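Local coordinates for bromo domain-containing protein (Trypanosoma cruzi, PDB 6NEY) that belongs to the bromodomain family and probably recognises acetylated lysines, as bromodomains do, in a role linked to transcription, at residues E13-L18 with V72-L77. Sequence-based numbering, arbitrary orientation.
Sequences EELVAL and VNLTAL
L74 turns its two methyls to the ends of L15 and L18, leucines that sit one turn apart on helix 12-21. Its CD1 meets L18 CD2 end-on at 3.9 Å, the two side chains reaching straight for one another. The other branch, CD2, lies against the forked end of L15, at 4.0 Å from both L15 CD1 and L15 CD2, with the two side chains slanting across each other. On L15 and L74 alike, CG stands anti to the carbonyl carbon (chi1 -68° and -72°), and both isobutyl groups reach toward the opposite segment. L18 CD2 is shared: besides L74 it touches L77 CD2 at 4.1 Å, where the side chains again cross at a slant; CG anti to the backbone N in both leucines brings these methyls together.

No hydrogen bond spans the interface; it is methyl against methyl, with the backbones well apart, L15 CA lying 9.4 Å from L77 CA. V117 of helix 97-124 touches L74 and Y116 touches L15, while Y10 packs on both leucines. L74 occupies the N-cap position of helix 75-92, so the contact ties the start of that helix to helix 12-21 within the hydrophobic interior of the left-handed four-helix bundle of the bromodomain.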
ATOM      1  N   GLU A  13      12.887  -4.864  -6.566  1.00 21.64           N
ATOM      2  CA  GLU A  13      12.652  -4.034  -7.767  1.00 23.68           C
ATOM      3  C   GLU A  13      11.194  -4.188  -8.227  1.00 21.54           C
ATOM      4  O   GLU A  13      10.568  -3.192  -8.632  1.00 21.74           O
ATOM      5  CB  GLU A  13      13.655  -4.392  -8.860  1.00 25.39           C
ATOM      6  CG  GLU A  13      15.106  -4.116  -8.473  1.00 31.71           C
ATOM      7  CD  GLU A  13      15.880  -5.202  -7.725  1.00 34.67           C
ATOM      8  OE1 GLU A  13      15.247  -6.205  -7.249  1.00 29.17           O
ATOM      9  OE2 GLU A  13      17.141  -5.035  -7.601  1.00 34.79           O
ATOM     10  N   GLU A  14      10.664  -5.403  -8.154  1.00 22.47           N
ATOM     11  CA  GLU A  14       9.277  -5.701  -8.575  1.00 20.78           C
ATOM     12  C   GLU A  14       8.280  -5.136  -7.571  1.00 19.95           C
ATOM     13  O   GLU A  14       7.229  -4.660  -8.011  1.00 19.80           O
ATOM     14  CB  GLU A  14       9.065  -7.200  -8.770  1.00 20.60           C
ATOM     15  CG  GLU A  14       9.746  -7.717 -10.005  1.00 21.58           C
ATOM     16  CD  GLU A  14       9.463  -9.182 -10.279  1.00 22.84           C
ATOM     17  OE1 GLU A  14       8.816  -9.851  -9.403  1.00 22.22           O
ATOM     18  OE2 GLU A  14       9.871  -9.651 -11.364  1.00 22.72           O
ATOM     19  N   LEU A  15       8.580  -5.202  -6.273  1.00 19.67           N
ATOM     20  CA  LEU A  15       7.665  -4.713  -5.223  1.00 20.22           C
ATOM     21  C   LEU A  15       7.623  -3.178  -5.258  1.00 20.55           C
ATOM     22  O   LEU A  15       6.565  -2.600  -4.990  1.00 20.22           O
ATOM     23  CB  LEU A  15       8.090  -5.267  -3.860  1.00 20.81           C
ATOM     24  CG  LEU A  15       7.911  -6.775  -3.667  1.00 22.42           C
ATOM     25  CD1 LEU A  15       8.083  -7.181  -2.211  1.00 26.59           C
ATOM     26  CD2 LEU A  15       6.561  -7.253  -4.173  1.00 23.19           C
ATOM     27  N   VAL A  16       8.749  -2.512  -5.507  1.00 20.34           N
ATOM     28  CA  VAL A  16       8.737  -1.032  -5.694  1.00 21.74           C
ATOM     29  C   VAL A  16       7.813  -0.697  -6.869  1.00 20.43           C
ATOM     30  O   VAL A  16       6.961   0.180  -6.725  1.00 21.07           O
ATOM     31  CB  VAL A  16      10.158  -0.477  -5.895  1.00 22.07           C
ATOM     32  CG1 VAL A  16      10.120   0.975  -6.309  1.00 23.94           C
ATOM     33  CG2 VAL A  16      10.979  -0.658  -4.630  1.00 23.20           C
ATOM     34  N   ALA A  17       7.965  -1.392  -7.994  1.00 19.57           N
ATOM     35  CA  ALA A  17       7.134  -1.187  -9.201  1.00 19.93           C
ATOM     36  C   ALA A  17       5.661  -1.399  -8.843  1.00 19.10           C
ATOM     37  O   ALA A  17       4.824  -0.594  -9.313  1.00 19.22           O
ATOM     38  CB  ALA A  17       7.591  -2.099 -10.318  1.00 20.96           C
ATOM     39  N   LEU A  18       5.355  -2.466  -8.094  1.00 17.99           N
ATOM     40  CA  LEU A  18       3.967  -2.788  -7.658  1.00 19.82           C
ATOM     41  C   LEU A  18       3.405  -1.628  -6.825  1.00 20.48           C
ATOM     42  O   LEU A  18       2.289  -1.173  -7.083  1.00 18.74           O
ATOM     43  CB  LEU A  18       3.989  -4.079  -6.833  1.00 19.34           C
ATOM     44  CG  LEU A  18       2.642  -4.510  -6.259  1.00 20.68           C
ATOM     45  CD1 LEU A  18       1.630  -4.727  -7.369  1.00 22.63           C
ATOM     46  CD2 LEU A  18       2.822  -5.770  -5.426  1.00 21.39           C
ATOM     47  N   VAL A  72       4.868 -14.458   1.628  1.00 29.46           N
ATOM     48  CA  VAL A  72       4.360 -15.054   0.357  1.00 30.05           C
ATOM     49  C   VAL A  72       3.048 -14.356  -0.056  1.00 28.86           C
ATOM     50  O   VAL A  72       2.847 -14.163  -1.275  1.00 25.20           O
ATOM     51  CB  VAL A  72       4.226 -16.587   0.439  1.00 30.29           C
ATOM     52  CG1 VAL A  72       3.101 -17.048   1.350  1.00 31.94           C
ATOM     53  CG2 VAL A  72       4.061 -17.179  -0.947  1.00 31.37           C
ATOM     54  N   ASN A  73       2.168 -13.965   0.883  1.00 27.24           N
ATOM     55  CA  ASN A  73       0.885 -13.322   0.488  1.00 28.89           C
ATOM     56  C   ASN A  73       0.988 -11.798   0.651  1.00 27.01           C
ATOM     57  O   ASN A  73      -0.055 -11.157   0.603  1.00 26.31           O
ATOM     58  CB  ASN A  73      -0.345 -13.898   1.209  1.00 30.14           C
ATOM     59  CG  ASN A  73      -1.644 -13.470   0.548  1.00 31.01           C
ATOM     60  OD1 ASN A  73      -1.772 -13.486  -0.677  1.00 31.75           O
ATOM     61  ND2 ASN A  73      -2.617 -13.049   1.341  1.00 34.14           N
ATOM     62  N   LEU A  74       2.200 -11.244   0.800  1.00 26.03           N
ATOM     63  CA  LEU A  74       2.473  -9.783   0.946  1.00 26.74           C
ATOM     64  C   LEU A  74       1.577  -9.204   2.051  1.00 28.35           C
ATOM     65  O   LEU A  74       1.101  -8.058   1.920  1.00 25.02           O
ATOM     66  CB  LEU A  74       2.250  -9.071  -0.399  1.00 25.00           C
ATOM     67  CG  LEU A  74       3.303  -9.347  -1.481  1.00 24.50           C
ATOM     68  CD1 LEU A  74       2.897  -8.709  -2.796  1.00 23.59           C
ATOM     69  CD2 LEU A  74       4.683  -8.852  -1.076  1.00 24.90           C
ATOM     70  N   THR A  75       1.404  -9.943   3.145  1.00 28.62           N
ATOM     71  CA  THR A  75       0.512  -9.549   4.265  1.00 30.07           C
ATOM     72  C   THR A  75       0.875  -8.147   4.767  1.00 26.81           C
ATOM     73  O   THR A  75      -0.058  -7.348   5.014  1.00 26.26           O
ATOM     74  CB  THR A  75       0.571 -10.575   5.405  1.00 32.51           C
ATOM     75  OG1 THR A  75       0.261 -11.843   4.823  1.00 34.40           O
ATOM     76  CG2 THR A  75      -0.383 -10.240   6.529  1.00 33.21           C
ATOM     77  N   ALA A  76       2.166  -7.874   4.973  1.00 28.31           N
ATOM     78  CA  ALA A  76       2.674  -6.611   5.560  1.00 29.34           C
ATOM     79  C   ALA A  76       2.292  -5.429   4.660  1.00 27.21           C
ATOM     80  O   ALA A  76       1.868  -4.362   5.175  1.00 24.31           O
ATOM     81  CB  ALA A  76       4.167  -6.698   5.739  1.00 31.20           C
ATOM     82  N   LEU A  77       2.408  -5.622   3.344  1.00 24.75           N
ATOM     83  CA  LEU A  77       2.024  -4.585   2.347  1.00 24.50           C
ATOM     84  C   LEU A  77       0.506  -4.412   2.376  1.00 22.80           C
ATOM     85  O   LEU A  77       0.053  -3.255   2.385  1.00 22.34           O
ATOM     86  CB  LEU A  77       2.496  -4.974   0.940  1.00 23.95           C
ATOM     87  CG  LEU A  77       1.989  -4.062  -0.182  1.00 24.38           C
ATOM     88  CD1 LEU A  77       2.346  -2.608   0.066  1.00 26.84           C
ATOM     89  CD2 LEU A  77       2.518  -4.509  -1.534  1.00 26.65           C
TER